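Local coordinates for protein cephalosporin hydroxylase CMCI (Streptomyces clavuligerus, PDB 2BR4) that probably acts in cephamycin biosynthesis as a cephalosporin hydroxylase, and binds S-adenosylmethionine and magnesium in a Rossmann-like methyltransferase fold, at residues Pro22-Pro27 / Gly60-Lys65; Pro154-Asp159 / Tyr182-Asp187. The protein carries 1 engineered substitution. All blocks are in the same frame, centred on the assembly; numbering follows the deposited sequence.

Interaction 1 (Pro22-Pro27 / Gly60-Lys65). With SAM (S-adenosylmethionine), chain V.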
loop_
_atom_site.group_PDB
_atom_site.type_symbol
_atom_site.label_atom_id
_atom_site.label_comp_id
_atom_site.label_asym_id
_atom_site.label_seq_id
_atom_site.Cartn_x
_atom_site.Cartn_y
_atom_site.Cartn_z
ATOM N N PRO E 22 26.024 21.541 7.535
ATOM C CA PRO E 22 25.123 22.011 8.596
ATOM C C PRO E 22 24.450 23.352 8.265
ATOM O O PRO E 22 23.417 23.660 8.857
ATOM C CB PRO E 22 26.050 22.138 9.811
ATOM C CG PRO E 22 27.388 22.380 9.231
ATOM C CD PRO E 22 27.436 21.577 7.968
ATOM N N ALA E 23 25.026 24.131 7.353
ATOM C CA ALA E 23 24.392 25.372 6.884
ATOM C C ALA E 23 23.188 25.060 5.993
ATOM O O ALA E 23 23.183 24.063 5.262
ATOM C CB ALA E 23 25.391 26.250 6.132
ATOM N N TYR E 24 22.177 25.924 6.060
ATOM C CA TYR E 24 20.954 25.734 5.289
ATOM C C TYR E 24 21.130 26.229 3.873
ATOM O O TYR E 24 21.677 27.298 3.644
ATOM C CB TYR E 24 19.761 26.459 5.929
ATOM C CG TYR E 24 18.507 26.405 5.074
ATOM C CD1 TYR E 24 17.828 25.201 4.879
ATOM C CD2 TYR E 24 18.018 27.543 4.442
ATOM C CE1 TYR E 24 16.687 25.137 4.082
ATOM C CE2 TYR E 24 16.874 27.492 3.647
ATOM C CZ TYR E 24 16.210 26.288 3.471
ATOM O OH TYR E 24 15.075 26.225 2.688
ATOM N N HIS E 25 20.656 25.434 2.926
ATOM C CA HIS E 25 20.581 25.851 1.535
ATOM C C HIS E 25 19.224 25.461 0.971
ATOM O O HIS E 25 18.815 24.306 1.092
ATOM C CB HIS E 25 21.757 25.274 0.738
ATOM C CG HIS E 25 23.054 25.953 1.061
ATOM N ND1 HIS E 25 24.169 25.269 1.495
ATOM C CD2 HIS E 25 23.382 27.270 1.092
ATOM C CE1 HIS E 25 25.140 26.132 1.741
ATOM N NE2 HIS E 25 24.687 27.352 1.505
ATOM N N PRO E 26 18.496 26.431 0.421
ATOM C CA PRO E 26 17.163 26.157 -0.131
ATOM C C PRO E 26 17.247 25.099 -1.216
ATOM O O PRO E 26 18.225 25.099 -1.952
ATOM C CB PRO E 26 16.734 27.498 -0.747
ATOM C CG PRO E 26 17.625 28.534 -0.149
ATOM C CD PRO E 26 18.870 27.852 0.302
ATOM N N PRO E 27 16.267 24.212 -1.315
ATOM C CA PRO E 27 16.199 23.286 -2.451
ATOM C C PRO E 27 16.213 24.041 -3.787
ATOM O O PRO E 27 15.711 25.169 -3.850
ATOM C CB PRO E 27 14.852 22.580 -2.254
ATOM C CG PRO E 27 14.519 22.746 -0.811
ATOM C CD PRO E 27 15.157 24.021 -0.366
ATOM N N GLY E 60 16.446 30.362 8.682
ATOM C CA GLY E 60 17.706 30.189 7.978
ATOM C C GLY E 60 18.644 29.143 8.560
ATOM O O GLY E 60 19.773 29.025 8.112
ATOM N N LEU E 61 18.186 28.385 9.548
ATOM C CA LEU E 61 18.974 27.300 10.138
ATOM C C LEU E 61 18.318 25.954 9.812
ATOM O O LEU E 61 17.100 25.821 9.897
ATOM C CB LEU E 61 19.071 27.462 11.661
ATOM C CG LEU E 61 19.617 28.787 12.213
ATOM C CD1 LEU E 61 19.174 28.987 13.651
ATOM C CD2 LEU E 61 21.122 28.852 12.128
ATOM N N ARG E 62 19.120 24.964 9.438
ATOM C CA ARG E 62 18.615 23.610 9.221
ATOM C C ARG E 62 17.961 23.068 10.495
ATOM O O ARG E 62 18.462 23.282 11.602
ATOM C CB ARG E 62 19.741 22.664 8.804
ATOM C CG ARG E 62 20.387 22.989 7.465
ATOM C CD ARG E 62 21.272 21.872 6.932
ATOM N NE ARG E 62 20.534 20.613 6.880
ATOM C CZ ARG E 62 21.063 19.404 6.987
ATOM N NH1 ARG E 62 22.371 19.232 7.134
ATOM N NH2 ARG E 62 20.265 18.349 6.941
ATOM N N MET E 63 16.854 22.356 10.312
ATOM C CA MET E 63 16.091 21.760 11.402
ATOM C C MET E 63 15.911 20.281 11.106
ATOM O O MET E 63 15.259 19.930 10.126
ATOM C CB MET E 63 14.710 22.425 11.496
ATOM C CG MET E 63 14.604 23.530 12.542
ATOM S SD MET E 63 13.878 22.948 14.097
ATOM C CE MET E 63 12.164 23.155 13.763
ATOM N N LEU E 64 16.480 19.414 11.943
ATOM C CA LEU E 64 16.382 17.968 11.724
ATOM C C LEU E 64 15.095 17.387 12.308
ATOM O O LEU E 64 14.852 16.186 12.199
ATOM C CB LEU E 64 17.594 17.239 12.302
ATOM C CG LEU E 64 18.962 17.659 11.759
ATOM C CD1 LEU E 64 20.042 17.445 12.809
ATOM C CD2 LEU E 64 19.304 16.889 10.499
ATOM N N LYS E 65 14.281 18.229 12.930
ATOM C CA LYS E 65 12.967 17.822 13.389
ATOM C C LYS E 65 11.943 18.156 12.315
ATOM O O LYS E 65 11.734 19.330 11.987
ATOM C CB LYS E 65 12.625 18.537 14.692
ATOM C CG LYS E 65 13.561 18.144 15.821
ATOM C CD LYS E 65 13.085 18.629 17.164
ATOM C CE LYS E 65 14.214 18.641 18.162
ATOM N NZ LYS E 65 15.114 17.462 18.029
HETATM N N SAM V . 19.504 19.023 17.979
HETATM C CA SAM V . 19.573 18.641 16.574
HETATM C C SAM V . 18.288 19.032 15.842
HETATM O O SAM V . 17.236 18.420 16.023
HETATM O OXT SAM V . 18.258 19.977 15.049
HETATM C CB SAM V . 19.822 17.135 16.459
HETATM C CG SAM V . 21.268 16.688 16.719
HETATM S SD SAM V . 21.999 15.695 15.381
HETATM C CE SAM V . 20.751 14.393 15.218
HETATM C "C5'" SAM V . 23.285 14.699 16.184
HETATM C "C4'" SAM V . 24.363 15.477 16.923
HETATM O "O4'" SAM V . 24.820 14.672 17.993
HETATM C "C3'" SAM V . 25.577 15.804 16.057
HETATM O "O3'" SAM V . 25.858 17.180 16.117
HETATM C "C2'" SAM V . 26.719 14.989 16.639
HETATM O "O2'" SAM V . 27.952 15.674 16.668
HETATM C "C1'" SAM V . 26.234 14.703 18.050
HETATM N N9 SAM V . 26.836 13.473 18.613
HETATM C C8 SAM V . 26.978 12.240 18.022
HETATM N N7 SAM V . 27.594 11.416 18.903
HETATM C C5 SAM V . 27.849 12.101 20.045
HETATM C C6 SAM V . 28.450 11.755 21.258
HETATM N N6 SAM V . 28.915 10.528 21.473
HETATM N N1 SAM V . 28.561 12.703 22.256
HETATM C C2 SAM V . 28.091 13.986 22.064
HETATM N N3 SAM V . 27.493 14.322 20.869
HETATM C C4 SAM V . 27.376 13.399 19.874
HETATM O O HOH W 1 22.188 25.723 9.778
#

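Interaction 2 (Pro154-Asp159 / Tyr182-Asp187). With MG (magnesium ion), chain U.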
loop_
_atom_site.group_PDB
_atom_site.type_symbol
_atom_site.label_atom_id
_atom_site.label_comp_id
_atom_site.label_asym_id
_atom_site.label_seq_id
_atom_site.Cartn_x
_atom_site.Cartn_y
_atom_site.Cartn_z
ATOM N N PRO E 154 9.188 22.681 35.327
ATOM C CA PRO E 154 9.393 21.393 34.655
ATOM C C PRO E 154 10.527 21.394 33.631
ATOM O O PRO E 154 10.947 22.453 33.173
ATOM C CB PRO E 154 8.057 21.163 33.945
ATOM C CG PRO E 154 7.086 22.024 34.648
ATOM C CD PRO E 154 7.863 23.244 35.024
ATOM N N LEU E 155 11.001 20.201 33.287
ATOM C CA LEU E 155 12.166 20.018 32.426
ATOM C C LEU E 155 11.863 18.989 31.353
ATOM O O LEU E 155 11.162 18.018 31.609
ATOM C CB LEU E 155 13.354 19.534 33.257
ATOM C CG LEU E 155 14.694 19.403 32.524
ATOM C CD1 LEU E 155 15.819 19.825 33.440
ATOM C CD2 LEU E 155 14.953 17.991 32.016
ATOM N N ILE E 156 12.408 19.206 30.158
ATOM C CA ILE E 156 12.326 18.241 29.060
ATOM C C ILE E 156 13.747 17.927 28.601
ATOM O O ILE E 156 14.478 18.811 28.173
ATOM C CB ILE E 156 11.487 18.789 27.889
ATOM C CG1 ILE E 156 10.044 19.045 28.339
ATOM C CG2 ILE E 156 11.503 17.807 26.709
ATOM C CD1 ILE E 156 9.209 19.818 27.342
ATOM N N PHE E 157 14.124 16.658 28.708
ATOM C CA PHE E 157 15.458 16.193 28.378
ATOM C C PHE E 157 15.333 15.348 27.117
ATOM O O PHE E 157 14.609 14.350 27.112
ATOM C CB PHE E 157 16.007 15.354 29.542
ATOM C CG PHE E 157 17.473 15.037 29.436
ATOM C CD1 PHE E 157 18.413 15.794 30.122
ATOM C CD2 PHE E 157 17.913 13.973 28.659
ATOM C CE1 PHE E 157 19.773 15.495 30.026
ATOM C CE2 PHE E 157 19.267 13.667 28.563
ATOM C CZ PHE E 157 20.197 14.427 29.244
ATOM N N ILE E 158 16.043 15.750 26.061
ATOM C CA ILE E 158 15.927 15.129 24.741
ATOM C C ILE E 158 17.252 14.501 24.310
ATOM O O ILE E 158 18.256 15.195 24.146
ATOM C CB ILE E 158 15.499 16.182 23.688
ATOM C CG1 ILE E 158 14.212 16.890 24.115
ATOM C CG2 ILE E 158 15.288 15.527 22.334
ATOM C CD1 ILE E 158 13.911 18.155 23.324
ATOM N N ASP E 159 17.251 13.187 24.125
ATOM C CA ASP E 159 18.395 12.501 23.542
ATOM C C ASP E 159 18.389 12.572 22.015
ATOM O O ASP E 159 17.562 11.946 21.351
ATOM C CB ASP E 159 18.433 11.039 23.975
ATOM C CG ASP E 159 19.714 10.356 23.550
ATOM O OD1 ASP E 159 19.748 9.105 23.476
ATOM O OD2 ASP E 159 20.745 11.009 23.269
ATOM N N TYR E 182 9.873 15.123 31.170
ATOM C CA TYR E 182 10.011 14.161 30.073
ATOM C C TYR E 182 11.467 13.726 29.845
ATOM O O TYR E 182 12.412 14.471 30.130
ATOM C CB TYR E 182 9.427 14.748 28.781
ATOM C CG TYR E 182 7.911 14.791 28.759
ATOM C CD1 TYR E 182 7.211 15.746 29.483
ATOM C CD2 TYR E 182 7.180 13.870 28.023
ATOM C CE1 TYR E 182 5.817 15.791 29.469
ATOM C CE2 TYR E 182 5.789 13.903 28.006
ATOM C CZ TYR E 182 5.114 14.865 28.726
ATOM O OH TYR E 182 3.735 14.898 28.711
ATOM N N PHE E 183 11.626 12.488 29.379
ATOM C CA PHE E 183 12.879 11.995 28.818
ATOM C C PHE E 183 12.546 11.403 27.450
ATOM O O PHE E 183 11.985 10.318 27.347
ATOM C CB PHE E 183 13.523 10.949 29.729
ATOM C CG PHE E 183 14.970 10.650 29.394
ATOM C CD1 PHE E 183 15.997 11.148 30.181
ATOM C CD2 PHE E 183 15.300 9.858 28.299
ATOM C CE1 PHE E 183 17.324 10.870 29.878
ATOM C CE2 PHE E 183 16.629 9.578 27.997
ATOM C CZ PHE E 183 17.637 10.087 28.787
ATOM N N ILE E 184 12.889 12.138 26.400
ATOM C CA ILE E 184 12.530 11.769 25.043
ATOM C C ILE E 184 13.735 11.225 24.285
ATOM O O ILE E 184 14.756 11.892 24.160
ATOM C CB ILE E 184 11.915 12.987 24.332
ATOM C CG1 ILE E 184 10.610 13.372 25.036
ATOM C CG2 ILE E 184 11.647 12.682 22.864
ATOM C CD1 ILE E 184 10.089 14.736 24.686
ATOM N N ILE E 185 13.601 9.991 23.800
ATOM C CA ILE E 185 14.600 9.361 22.943
ATOM C C ILE E 185 14.140 9.433 21.488
ATOM O O ILE E 185 13.255 8.686 21.071
ATOM C CB ILE E 185 14.815 7.896 23.364
ATOM C CG1 ILE E 185 15.323 7.820 24.810
ATOM C CG2 ILE E 185 15.801 7.204 22.410
ATOM C CD1 ILE E 185 15.153 6.436 25.464
ATOM N N GLU E 186 14.743 10.331 20.719
ATOM C CA GLU E 186 14.391 10.489 19.314
ATOM C C GLU E 186 15.049 9.402 18.468
ATOM O O GLU E 186 16.146 8.946 18.775
ATOM C CB GLU E 186 14.764 11.893 18.807
ATOM C CG GLU E 186 14.068 13.027 19.571
ATOM C CD GLU E 186 14.177 14.404 18.907
ATOM O OE1 GLU E 186 14.821 14.547 17.849
ATOM O OE2 GLU E 186 13.604 15.369 19.451
ATOM N N ASP E 187 14.309 8.945 17.456
ATOM C CA ASP E 187 14.793 8.108 16.349
ATOM C C ASP E 187 15.117 6.642 16.636
ATOM O O ASP E 187 14.780 5.778 15.828
ATOM C CB ASP E 187 15.997 8.761 15.674
ATOM C CG ASP E 187 15.686 10.136 15.169
ATOM O OD1 ASP E 187 14.797 10.240 14.292
ATOM O OD2 ASP E 187 16.260 11.164 15.607
HETATM MG MG MG U . 18.250 12.458 15.640
#

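Interaction 1 (Pro22-Pro27 / Gly60-Lys65)
The backbones of Y24 and R62 come within 5.0 Å of each other, CA to CA, where the irregular segment P22-P27 passes the short strand 61-62. A water links the two backbones: it receives the N-H of R62 (N to water 3.2 Å) and donates to P22 O. G60, with a positive phi of 83°, lies in the tight hairpin turn joining strands 57-58 and 61-62; its carbonyl O is 3.4 Å from Y24 CB. The Y24 side chain leaves with CG anti to the backbone N (chi1 174°), which points the ring away from G60-K65, R62 CG meeting its edge.

The aliphatic stem of R62 lies against P22, A23 and Y24. CG packs 3.5 Å from Y24 CA, and CD sits 3.4 Å from A23 O. A bend at chi3 (54°) then turns the guanidinium along P22, whose CA meets its edge, and the two terminal nitrogens bond to the carbonyl oxygens of D21 and L18. With an alanine here, both carbonyls would probably lose their donor and a gap would open beside P22 and Y24.

Beyond the hairpin, the 60-65 segment enters the cofactor pocket of the Rossmann-like methyltransferase fold. L64 CD1 lies 3.7 Å from both CB and SD of S-adenosylmethionine, alongside its methionine chain, while K65 NZ donates to the cofactor carboxylate atom O at 3.1 Å. The same ammonium forms salt bridges to E87, D160 and E186.

Interaction 2 (Pro154-Asp159 / Tyr182-Asp187)
F157 and F183, neighbours on adjacent parallel strands, have ring planes only 17° apart, yet the rings are slid so far that they barely overlap: the centroids are 5.0 Å apart. Paired in parallel register, both point to one face, and with both CG atoms anti to the backbone N the rings run side by side against helix 165-175, where I168 touches both. That helix is the crossover of the beta-alpha-beta unit linking strands 155-159 and 182-185 in the Rossmann-like sheet. The other face carries I156, I158, Y182 and I184; I156 CG2 meets I184 CD1 at 3.9 Å, and helix 67-80 covers I158 and I184 through Y73.

Hydrogen bonds alternate in direction between the strands. I184 N donates to F157 O at 2.9 Å, nearly in line with the carbonyl, whereas F157 N reaches Y182 O from above the carbonyl plane. D159 N bonds to I184 O at 2.8 Å, and a weaker bond from E186 N to D159 O ends the series. The carboxylate of D159 is bonded to T165 and to the N-H groups of A161 and H162, while E186 OE2 bonds to Y73. One residue on, D187 OD2 binds magnesium at 2.4 Å.

Overall arrangement
Interaction 2 lies wholly in the core, where two central strands of the Rossmann-like sheet are joined by direct backbone bonds and apolar packing on both faces. Interaction 1 is only partly buried and joins the loop P22-P27 to the hairpin 57-62, through a bridging water and the stem of one arginine. The centres of interactions 1 and 2 are about 22 Å apart; they share no strand, but both border helix 67-80, where Y73 touches K65, I158 and I184. They meet at the cofactor- and metal-binding end of the sheet, where K65 NZ and E186 OE1 form a salt bridge at 2.9 Å. Interaction 1 reaches the cofactor carboxylate, and interaction 2 supplies a magnesium ligand, the other being D160.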